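Local structure of phenylacetate-coenzyme A ligase (Bacteroides vulgatus, 3LAX) at residues A[49-54]-A[86-92]; A[23-29]-A[66-70]; A[32-38]-A[100-106]. The protein is a ligase of the AMP-binding enzyme family, represented here by its small alpha/beta C-terminal domain. One frame throughout, in Å; residues are numbered along the deposited sequence. Where two conformers were deposited one is given.

Interaction 1 of 3, residues A[49-54]-A[86-92]; sequences EVELSQ and LVPKGAL
Glu-51 is the residue most covered here, and it holds the end of one strand to the turn that follows its neighbour. Residues 49-52 and 86-87 are extended and parallel. Val-50 pairs with Leu-86 (CA-CA 5.2 Å) and Glu-51 with Val-87 (CA-CA 4.9 Å). Val-87 N donates to Val-50 O at 2.9 Å, and Leu-52 N donates to Val-87 O at 2.8 Å. These are the edge strand and its inner neighbour in a beta-alpha-beta unit, joined through helix 60-78. After Val-87 the chain makes a type II turn from Pro-88 to Ala-91, closed by Ala-91 N to Pro-88 O at 3.0 Å. At the phi/psi of Gly-90, 91/-7, a CB would jam against the carbonyl O of Lys-89, which calls for glycine. The Glu-51 side chain (chi1 m, chi2 t) reaches over the turn. Gly-90 N donates to Glu-51 OE1 at 2.9 Å and Leu-92 N to Glu-51 OE2 at 3.0 Å. Glu-51 OE2 also forms a salt bridge with Lys-94. Lys-89 is t at chi1 to chi3, and its CB sits 3.5 Å from Leu-52 O. Leu-52 (chi1 m, chi2 t) places CD2 4.0 Å from Leu-86 CB; both leucines also touch Leu-63 of helix 60-78. One carboxylate thus ties the segment after the strand to the sheet by side-chain hydrogen bonds, beyond the backbone pairing.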
loop_
_atom_site.group_PDB
_atom_site.type_symbol
_atom_site.label_atom_id
_atom_site.label_comp_id
_atom_site.label_asym_id
_atom_site.label_seq_id
_atom_site.Cartn_x
_atom_site.Cartn_y
_atom_site.Cartn_z
ATOM N N GLU A 49 2.415 1.739 -2.005
ATOM C CA GLU A 49 2.905 1.553 -3.370
ATOM C C GLU A 49 2.775 0.079 -3.719
ATOM O O GLU A 49 3.085 -0.796 -2.910
ATOM C CB GLU A 49 4.371 1.949 -3.475
ATOM C CG GLU A 49 4.615 3.442 -3.429
ATOM C CD GLU A 49 6.087 3.785 -3.379
ATOM O OE1 GLU A 49 6.764 3.401 -2.402
ATOM O OE2 GLU A 49 6.574 4.437 -4.326
ATOM N N VAL A 50 2.304 -0.211 -4.921
ATOM C CA VAL A 50 2.237 -1.595 -5.364
ATOM C C VAL A 50 2.611 -1.676 -6.829
ATOM O O VAL A 50 2.223 -0.826 -7.639
ATOM C CB VAL A 50 0.856 -2.257 -5.088
ATOM C CG1 VAL A 50 -0.272 -1.437 -5.682
ATOM C CG2 VAL A 50 0.830 -3.693 -5.609
ATOM N N GLU A 51 3.400 -2.688 -7.153
ATOM C CA GLU A 51 3.826 -2.885 -8.529
ATOM C C GLU A 51 2.686 -3.378 -9.392
ATOM O O GLU A 51 1.894 -4.243 -8.990
ATOM C CB GLU A 51 4.973 -3.888 -8.602
ATOM C CG GLU A 51 6.243 -3.372 -8.011
ATOM C CD GLU A 51 7.438 -4.266 -8.304
ATOM O OE1 GLU A 51 7.284 -5.273 -9.026
ATOM O OE2 GLU A 51 8.539 -3.959 -7.800
ATOM N N LEU A 52 2.633 -2.847 -10.607
ATOM C CA LEU A 52 1.739 -3.379 -11.611
ATOM C C LEU A 52 2.258 -4.715 -12.104
ATOM O O LEU A 52 3.475 -4.973 -12.101
ATOM C CB LEU A 52 1.652 -2.412 -12.784
ATOM C CG LEU A 52 0.972 -1.083 -12.467
ATOM C CD1 LEU A 52 1.251 -0.084 -13.587
ATOM C CD2 LEU A 52 -0.530 -1.280 -12.273
ATOM N N SER A 53 1.338 -5.571 -12.528
ATOM C CA SER A 53 1.709 -6.787 -13.225
ATOM C C SER A 53 2.329 -6.416 -14.574
ATOM O O SER A 53 1.949 -5.409 -15.176
ATOM C CB SER A 53 0.468 -7.635 -13.483
ATOM O OG SER A 53 0.792 -8.703 -14.348
ATOM N N GLN A 54 3.271 -7.217 -15.057
ATOM C CA GLN A 54 3.828 -6.952 -16.385
ATOM C C GLN A 54 2.759 -7.115 -17.450
ATOM O O GLN A 54 2.938 -6.663 -18.572
ATOM C CB GLN A 54 5.036 -7.838 -16.694
ATOM C CG GLN A 54 4.772 -9.318 -16.582
ATOM C CD GLN A 54 5.158 -9.860 -15.224
ATOM O OE1 GLN A 54 4.644 -9.409 -14.196
ATOM N NE2 GLN A 54 6.076 -10.822 -15.208
ATOM N N LEU A 86 0.263 3.179 -7.828
ATOM C CA LEU A 86 0.648 2.045 -8.646
ATOM C C LEU A 86 1.949 2.420 -9.342
ATOM O O LEU A 86 2.065 3.509 -9.912
ATOM C CB LEU A 86 -0.450 1.705 -9.656
ATOM C CG LEU A 86 -1.795 1.454 -8.960
ATOM C CD1 LEU A 86 -2.868 0.988 -9.951
ATOM C CD2 LEU A 86 -1.659 0.472 -7.806
ATOM N N VAL A 87 2.925 1.524 -9.270
ATOM C CA VAL A 87 4.258 1.790 -9.790
ATOM C C VAL A 87 4.624 0.700 -10.785
ATOM O O VAL A 87 4.053 -0.393 -10.759
ATOM C CB VAL A 87 5.310 1.888 -8.651
ATOM C CG1 VAL A 87 4.918 2.993 -7.663
ATOM C CG2 VAL A 87 5.478 0.552 -7.926
ATOM N N PRO A 88 5.571 0.993 -11.680
ATOM C CA PRO A 88 5.921 0.014 -12.711
ATOM C C PRO A 88 6.488 -1.275 -12.135
ATOM O O PRO A 88 7.078 -1.279 -11.050
ATOM C CB PRO A 88 7.007 0.731 -13.516
ATOM C CG PRO A 88 6.790 2.182 -13.250
ATOM C CD PRO A 88 6.294 2.265 -11.845
ATOM N N LYS A 89 6.311 -2.368 -12.862
ATOM C CA LYS A 89 6.915 -3.623 -12.464
ATOM C C LYS A 89 8.410 -3.430 -12.231
ATOM O O LYS A 89 9.108 -2.826 -13.056
ATOM C CB LYS A 89 6.672 -4.685 -13.534
ATOM C CG LYS A 89 7.328 -6.016 -13.234
ATOM C CD LYS A 89 6.948 -7.038 -14.268
ATOM C CE LYS A 89 7.976 -8.152 -14.370
ATOM N NZ LYS A 89 8.955 -7.896 -15.473
ATOM N N GLY A 90 8.895 -3.922 -11.095
ATOM C CA GLY A 90 10.310 -3.838 -10.766
ATOM C C GLY A 90 10.721 -2.600 -9.984
ATOM O O GLY A 90 11.859 -2.503 -9.533
ATOM N N ALA A 91 9.797 -1.659 -9.803
ATOM C CA ALA A 91 10.139 -0.376 -9.195
ATOM C C ALA A 91 10.359 -0.415 -7.678
ATOM O O ALA A 91 10.879 0.540 -7.116
ATOM C CB ALA A 91 9.109 0.682 -9.560
ATOM N N LEU A 92 9.969 -1.501 -7.013
ATOM C CA LEU A 92 10.139 -1.579 -5.553
ATOM C C LEU A 92 11.328 -2.465 -5.194
ATOM O O LEU A 92 11.606 -3.434 -5.890
ATOM C CB LEU A 92 8.857 -2.082 -4.878
ATOM C CG LEU A 92 7.616 -1.203 -5.064
ATOM C CD1 LEU A 92 6.396 -1.855 -4.416
ATOM C CD2 LEU A 92 7.815 0.212 -4.516
#

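Interaction 2 of 3, residues A[23-29]-A[66-70]; sequences LLQFKEL and LTREI
This is an apolar contact with no hydrogen bond across it. It packs the end of helix 16-24 and the turn after it against the middle of helix 60-78. The two segments bury 303 Å² in all. Leu-23 lies on the helix; further on, Phe-26 to Leu-29 form a type I turn, with Leu-29 N bonded to Phe-26 O at 3.1 Å. Residues 66-70 are regular helix; Ile-70 N donates to Leu-66 O at 3.0 Å. The nearest CA pairs are Leu-23 with Ile-70 (7.3 Å) and Glu-28 with Leu-66 (8.3 Å). Leu-66, Glu-69 and Ile-70, at i, i+3 and i+4, point their CB atoms toward the turn.

Both helices cover the same face of the mixed four-stranded sheet, as in a two-layer alpha/beta fold. Leu-23 also touches Val-48, Leu-29 touches Val-50, and Ile-70 touches Val-84 and Leu-86, so the contact continues into the core beneath.

Phe-26 (chi1 m, chi2 -95°) has the ring at the centre. Ile-70 CG1 makes a CH-pi contact over one face of the Phe-26 ring, 3.9 Å from its centroid and 17° off the normal. Phe-26 CD1 meets Leu-66 CD1 at 3.6 Å. Glu-69 CG lies at the ring edge, 4.0 Å from Phe-26 CE1, while its carboxylate pairs with Arg-72. Leu-66 (chi1 t, chi2 p) also sets CD2 3.6 Å from Glu-28 CB. On the sheet side, Leu-29 CD1 is 3.8 Å from Ile-70 CD1, and Leu-23 CD2 is 3.6 Å from Ile-70 CG2.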
loop_
_atom_site.group_PDB
_atom_site.type_symbol
_atom_site.label_atom_id
_atom_site.label_comp_id
_atom_site.label_asym_id
_atom_site.label_seq_id
_atom_site.Cartn_x
_atom_site.Cartn_y
_atom_site.Cartn_z
ATOM N N LEU A 23 -4.458 -6.757 -1.850
ATOM C CA LEU A 23 -3.674 -6.512 -3.066
ATOM C C LEU A 23 -3.490 -7.769 -3.904
ATOM O O LEU A 23 -3.494 -7.709 -5.145
ATOM C CB LEU A 23 -2.306 -5.930 -2.715
ATOM C CG LEU A 23 -2.308 -4.572 -2.011
ATOM C CD1 LEU A 23 -0.887 -4.140 -1.696
ATOM C CD2 LEU A 23 -3.045 -3.524 -2.867
ATOM N N LEU A 24 -3.302 -8.907 -3.243
ATOM C CA LEU A 24 -3.009 -10.146 -3.961
ATOM C C LEU A 24 -4.118 -10.597 -4.897
ATOM O O LEU A 24 -3.865 -11.333 -5.850
ATOM C CB LEU A 24 -2.717 -11.276 -2.987
ATOM C CG LEU A 24 -1.277 -11.470 -2.557
ATOM C CD1 LEU A 24 -1.245 -12.489 -1.429
ATOM C CD2 LEU A 24 -0.397 -11.907 -3.738
ATOM N N GLN A 25 -5.346 -10.180 -4.630
ATOM C CA GLN A 25 -6.487 -10.631 -5.426
ATOM C C GLN A 25 -6.579 -9.958 -6.791
ATOM O O GLN A 25 -7.300 -10.437 -7.672
ATOM C CB GLN A 25 -7.806 -10.443 -4.667
ATOM C CG GLN A 25 -8.186 -11.614 -3.764
ATOM C CD GLN A 25 -8.270 -12.939 -4.509
ATOM O OE1 GLN A 25 -9.175 -13.162 -5.318
ATOM N NE2 GLN A 25 -7.326 -13.831 -4.229
ATOM N N PHE A 26 -5.852 -8.853 -6.977
ATOM C CA PHE A 26 -5.896 -8.113 -8.250
ATOM C C PHE A 26 -4.951 -8.678 -9.303
ATOM O O PHE A 26 -3.728 -8.669 -9.120
ATOM C CB PHE A 26 -5.565 -6.631 -8.049
ATOM C CG PHE A 26 -6.621 -5.860 -7.304
ATOM C CD1 PHE A 26 -7.594 -5.153 -7.991
ATOM C CD2 PHE A 26 -6.650 -5.858 -5.914
ATOM C CE1 PHE A 26 -8.557 -4.433 -7.316
ATOM C CE2 PHE A 26 -7.614 -5.143 -5.227
ATOM C CZ PHE A 26 -8.577 -4.432 -5.924
ATOM N N LYS A 27 -5.523 -9.161 -10.406
ATOM C CA LYS A 27 -4.716 -9.714 -11.483
ATOM C C LYS A 27 -3.817 -8.638 -12.077
ATOM O O LYS A 27 -2.755 -8.941 -12.604
ATOM C CB LYS A 27 -5.603 -10.333 -12.567
ATOM C CG LYS A 27 -6.570 -9.363 -13.218
ATOM C CD LYS A 27 -7.565 -10.095 -14.111
ATOM C CE LYS A 27 -6.875 -10.824 -15.267
ATOM N NZ LYS A 27 -6.254 -12.127 -14.875
ATOM N N GLU A 28 -4.235 -7.382 -11.953
ATOM C CA GLU A 28 -3.486 -6.272 -12.525
ATOM C C GLU A 28 -2.226 -5.945 -11.742
ATOM O O GLU A 28 -1.417 -5.150 -12.201
ATOM C CB GLU A 28 -4.353 -5.011 -12.566
ATOM C CG GLU A 28 -5.630 -5.154 -13.381
ATOM C CD GLU A 28 -6.855 -5.565 -12.553
ATOM O OE1 GLU A 28 -6.711 -6.160 -11.449
ATOM O OE2 GLU A 28 -7.974 -5.283 -13.035
ATOM N N LEU A 29 -2.085 -6.513 -10.545
ATOM C CA LEU A 29 -0.971 -6.164 -9.665
ATOM C C LEU A 29 0.039 -7.294 -9.517
ATOM O O LEU A 29 -0.309 -8.472 -9.597
ATOM C CB LEU A 29 -1.486 -5.796 -8.264
ATOM C CG LEU A 29 -2.500 -4.659 -8.162
ATOM C CD1 LEU A 29 -2.924 -4.471 -6.687
ATOM C CD2 LEU A 29 -1.941 -3.359 -8.733
ATOM N N LEU A 66 -8.571 1.423 -11.269
ATOM C CA LEU A 66 -7.901 0.408 -10.464
ATOM C C LEU A 66 -7.427 1.017 -9.145
ATOM O O LEU A 66 -7.638 0.438 -8.076
ATOM C CB LEU A 66 -6.719 -0.178 -11.250
ATOM C CG LEU A 66 -5.790 -1.159 -10.540
ATOM C CD1 LEU A 66 -6.554 -2.377 -10.000
ATOM C CD2 LEU A 66 -4.650 -1.578 -11.467
ATOM N N THR A 67 -6.801 2.185 -9.216
ATOM C CA THR A 67 -6.301 2.861 -8.024
ATOM C C THR A 67 -7.460 3.144 -7.066
ATOM O O THR A 67 -7.353 2.916 -5.854
ATOM C CB THR A 67 -5.580 4.174 -8.399
ATOM O OG1 THR A 67 -4.450 3.875 -9.227
ATOM C CG2 THR A 67 -5.080 4.890 -7.143
ATOM N N ARG A 68 -8.577 3.621 -7.608
ATOM C CA ARG A 68 -9.776 3.930 -6.823
ATOM C C ARG A 68 -10.319 2.681 -6.136
ATOM O O ARG A 68 -10.647 2.706 -4.942
ATOM C CB ARG A 68 -10.836 4.533 -7.747
ATOM C CG ARG A 68 -12.224 4.753 -7.153
ATOM C CD ARG A 68 -13.227 4.936 -8.320
ATOM N NE ARG A 68 -14.527 5.466 -7.908
ATOM C CZ ARG A 68 -15.592 5.561 -8.701
ATOM N NH1 ARG A 68 -15.535 5.146 -9.961
ATOM N NH2 ARG A 68 -16.723 6.069 -8.231
ATOM N N GLU A 69 -10.412 1.581 -6.869
ATOM C CA GLU A 69 -10.962 0.352 -6.301
ATOM C C GLU A 69 -10.071 -0.204 -5.192
ATOM O O GLU A 69 -10.565 -0.655 -4.151
ATOM C CB GLU A 69 -11.178 -0.696 -7.398
ATOM C CG GLU A 69 -11.675 -2.043 -6.873
ATOM C CD GLU A 69 -13.044 -1.984 -6.192
ATOM O OE1 GLU A 69 -13.755 -0.954 -6.264
ATOM O OE2 GLU A 69 -13.417 -3.002 -5.588
ATOM N N ILE A 70 -8.761 -0.167 -5.387
ATOM C CA ILE A 70 -7.833 -0.616 -4.344
ATOM C C ILE A 70 -7.989 0.252 -3.094
ATOM O O ILE A 70 -8.049 -0.253 -1.961
ATOM C CB ILE A 70 -6.362 -0.581 -4.837
ATOM C CG1 ILE A 70 -6.157 -1.589 -5.976
ATOM C CG2 ILE A 70 -5.399 -0.870 -3.680
ATOM C CD1 ILE A 70 -4.943 -1.306 -6.869
#

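Interaction 3 of 3, residues A[32-38]-A[100-106]; sequences DYLITLE and VRVKDLR
A salt bridge joins Arg-101 NH1 to Asp-32 OD1 at 3.1 Å. A water donates to Asp-32 OD1 (2.8 Å) and accepts from Arg-101 NH2 (2.9 Å). At the other end, Asp-104 and Arg-106 pair within their segment: NE of Arg-106 to OD1 of Asp-104 is 2.9 Å, and NH2 to OD2 is 2.8 Å. Asp-104 OD1 also accepts from Arg-106 N at 3.1 Å, an Asx turn. Arg-106 has a further salt bridge to Asp-44.

Between these ends run two parallel strands at 16°, with axes 4.7 Å apart. Ile-35 pairs with Val-102, Thr-36 with Lys-103 and Leu-37 with Asp-104. The ladder is Ile-35 N to Arg-101 O (2.9 Å), Lys-103 N to Ile-35 O, Leu-37 N to Lys-103 O and Leu-105 N to Leu-37 O (each 2.8 Å). This adds edge strand 102-104 to the mixed sheet.

Arg-101 CD lies over the Tyr-33 ring (chi1 p), a CH-pi contact 3.9 Å from the centroid; the Tyr-33 hydroxyl is hydrogen-bonded to Glu-20. Leu-37 CD1 is 4.2 Å from Val-102 CG1. Polar attachment between the strands thus combines four backbone hydrogen bonds with one direct ion pair, Asp-32 to Arg-101.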
loop_
_atom_site.group_PDB
_atom_site.type_symbol
_atom_site.label_atom_id
_atom_site.label_comp_id
_atom_site.label_asym_id
_atom_site.label_seq_id
_atom_site.Cartn_x
_atom_site.Cartn_y
_atom_site.Cartn_z
ATOM N N ASP A 32 4.541 -7.560 -5.092
ATOM C CA ASP A 32 5.373 -6.668 -4.303
ATOM C C ASP A 32 4.738 -5.321 -4.055
ATOM O O ASP A 32 4.235 -4.671 -4.975
ATOM C CB ASP A 32 6.750 -6.509 -4.943
ATOM C CG ASP A 32 7.503 -7.809 -4.960
ATOM O OD1 ASP A 32 7.915 -8.251 -3.862
ATOM O OD2 ASP A 32 7.637 -8.413 -6.048
ATOM N N TYR A 33 4.760 -4.916 -2.792
ATOM C CA TYR A 33 4.158 -3.680 -2.349
ATOM C C TYR A 33 5.024 -3.122 -1.227
ATOM O O TYR A 33 5.861 -3.836 -0.639
ATOM C CB TYR A 33 2.739 -3.939 -1.832
ATOM C CG TYR A 33 2.734 -4.794 -0.583
ATOM C CD1 TYR A 33 2.665 -4.215 0.668
ATOM C CD2 TYR A 33 2.814 -6.178 -0.662
ATOM C CE1 TYR A 33 2.674 -4.994 1.822
ATOM C CE2 TYR A 33 2.816 -6.967 0.479
ATOM C CZ TYR A 33 2.754 -6.364 1.716
ATOM O OH TYR A 33 2.771 -7.138 2.863
ATOM N N LEU A 34 4.841 -1.843 -0.944
ATOM C CA LEU A 34 5.568 -1.198 0.135
ATOM C C LEU A 34 4.660 -0.188 0.797
ATOM O O LEU A 34 4.090 0.666 0.131
ATOM C CB LEU A 34 6.804 -0.486 -0.412
ATOM C CG LEU A 34 7.634 0.260 0.631
ATOM C CD1 LEU A 34 8.186 -0.708 1.670
ATOM C CD2 LEU A 34 8.755 1.039 -0.052
ATOM N N ILE A 35 4.503 -0.317 2.110
ATOM C CA ILE A 35 3.694 0.601 2.881
ATOM C C ILE A 35 4.653 1.589 3.530
ATOM O O ILE A 35 5.538 1.186 4.284
ATOM C CB ILE A 35 2.934 -0.151 3.995
ATOM C CG1 ILE A 35 2.011 -1.232 3.409
ATOM C CG2 ILE A 35 2.154 0.810 4.862
ATOM C CD1 ILE A 35 1.551 -2.273 4.449
ATOM N N THR A 36 4.510 2.872 3.222
ATOM C CA THR A 36 5.383 3.880 3.819
ATOM C C THR A 36 4.589 4.767 4.765
ATOM O O THR A 36 3.555 5.319 4.385
ATOM C CB THR A 36 6.084 4.767 2.759
ATOM O OG1 THR A 36 6.892 3.948 1.907
ATOM C CG2 THR A 36 6.983 5.808 3.446
ATOM N N LEU A 37 5.060 4.879 6.006
ATOM C CA LEU A 37 4.416 5.723 7.004
ATOM C C LEU A 37 5.299 6.936 7.219
ATOM O O LEU A 37 6.503 6.808 7.445
ATOM C CB LEU A 37 4.253 4.971 8.334
ATOM C CG LEU A 37 3.502 3.636 8.226
ATOM C CD1 LEU A 37 3.565 2.832 9.524
ATOM C CD2 LEU A 37 2.050 3.848 7.798
ATOM N N GLU A 38 4.718 8.123 7.146
ATOM C CA GLU A 38 5.507 9.308 7.426
ATOM C C GLU A 38 4.690 10.393 8.089
ATOM O O GLU A 38 3.466 10.313 8.157
ATOM C CB GLU A 38 6.199 9.823 6.162
ATOM C CG GLU A 38 5.304 9.936 4.955
ATOM C CD GLU A 38 6.095 9.942 3.659
ATOM O OE1 GLU A 38 7.149 10.620 3.601
ATOM O OE2 GLU A 38 5.664 9.262 2.702
ATOM N N VAL A 100 11.046 -6.584 3.658
ATOM C CA VAL A 100 10.635 -5.345 4.317
ATOM C C VAL A 100 9.410 -4.763 3.602
ATOM O O VAL A 100 9.533 -4.161 2.531
ATOM C CB VAL A 100 11.783 -4.314 4.310
ATOM C CG1 VAL A 100 11.325 -2.981 4.882
ATOM C CG2 VAL A 100 12.982 -4.852 5.085
ATOM N N ARG A 101 8.228 -4.954 4.189
ATOM C CA ARG A 101 6.976 -4.531 3.556
ATOM C C ARG A 101 6.497 -3.192 4.077
ATOM O O ARG A 101 5.645 -2.558 3.470
ATOM C CB ARG A 101 5.877 -5.569 3.755
ATOM C CG ARG A 101 6.149 -6.885 3.079
ATOM C CD ARG A 101 6.324 -6.719 1.573
ATOM N NE ARG A 101 6.099 -7.991 0.908
ATOM C CZ ARG A 101 6.448 -8.259 -0.347
ATOM N NH1 ARG A 101 7.057 -7.334 -1.079
ATOM N NH2 ARG A 101 6.186 -9.452 -0.870
ATOM N N VAL A 102 7.035 -2.778 5.218
ATOM C CA VAL A 102 6.662 -1.515 5.818
ATOM C C VAL A 102 7.907 -0.684 6.067
ATOM O O VAL A 102 8.863 -1.164 6.685
ATOM C CB VAL A 102 5.933 -1.733 7.163
ATOM C CG1 VAL A 102 5.497 -0.402 7.756
ATOM C CG2 VAL A 102 4.753 -2.650 6.966
ATOM N N LYS A 103 7.896 0.551 5.570
ATOM C CA LYS A 103 8.937 1.531 5.854
ATOM C C LYS A 103 8.321 2.648 6.697
ATOM O O LYS A 103 7.497 3.423 6.216
ATOM C CB LYS A 103 9.536 2.079 4.556
ATOM C CG LYS A 103 10.553 3.186 4.776
ATOM C CD LYS A 103 11.552 3.278 3.641
ATOM C CE LYS A 103 10.860 3.363 2.301
ATOM N NZ LYS A 103 11.803 3.751 1.204
ATOM N N ASP A 104 8.710 2.710 7.968
ATOM C CA ASP A 104 8.125 3.668 8.897
ATOM C C ASP A 104 9.140 4.762 9.200
ATOM O O ASP A 104 10.104 4.553 9.941
ATOM C CB ASP A 104 7.680 2.970 10.187
ATOM C CG ASP A 104 6.801 3.847 11.059
ATOM O OD1 ASP A 104 6.782 5.084 10.868
ATOM O OD2 ASP A 104 6.116 3.290 11.947
ATOM N N LEU A 105 8.902 5.935 8.623
ATOM C CA LEU A 105 9.836 7.039 8.706
ATOM C C LEU A 105 9.404 8.040 9.759
ATOM O O LEU A 105 9.973 9.118 9.870
ATOM C CB LEU A 105 9.926 7.721 7.347
ATOM C CG LEU A 105 10.378 6.793 6.215
ATOM C CD1 LEU A 105 10.458 7.539 4.889
ATOM C CD2 LEU A 105 11.724 6.170 6.561
ATOM N N ARG A 106 8.387 7.686 10.531
ATOM C CA ARG A 106 7.945 8.558 11.601
ATOM C C ARG A 106 8.943 8.436 12.731
ATOM O O ARG A 106 9.704 7.472 12.794
ATOM C CB ARG A 106 6.554 8.155 12.081
ATOM C CG ARG A 106 5.509 8.187 10.973
ATOM C CD ARG A 106 4.198 7.654 11.497
ATOM N NE ARG A 106 4.319 6.247 11.860
ATOM C CZ ARG A 106 3.385 5.562 12.509
ATOM N NH1 ARG A 106 2.256 6.161 12.870
ATOM N NH2 ARG A 106 3.582 4.280 12.794
HETATM O O HOH W 1 6.704 -10.775 -3.414
HETATM O O HOH W 2 8.396 -4.406 -0.283
#

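From the N terminus, the chain first passes 23-29, then 32-38, then 49-54. Interaction 2 closes first, when 66-70 in helix 60-78 returns to 23-29. Interaction 1 closes next at 86-92, and interaction 3 last at 100-106. Interaction 1 is nested in the loop closed by interaction 3; interaction 2 crosses both. Interactions 1 and 3 add the two outer strands to the sheet, on either side of the central pair 43-52 and 32-40. Glu-49 O to Leu-34 N (2.8 Å) links them. Interaction 2 joins the two helices over one face. It meets interaction 1 where Leu-86 CD1 packs on Leu-66 CD2 (3.5 Å), and interaction 3 where Leu-23 CD1 packs on Tyr-33 CB (3.6 Å).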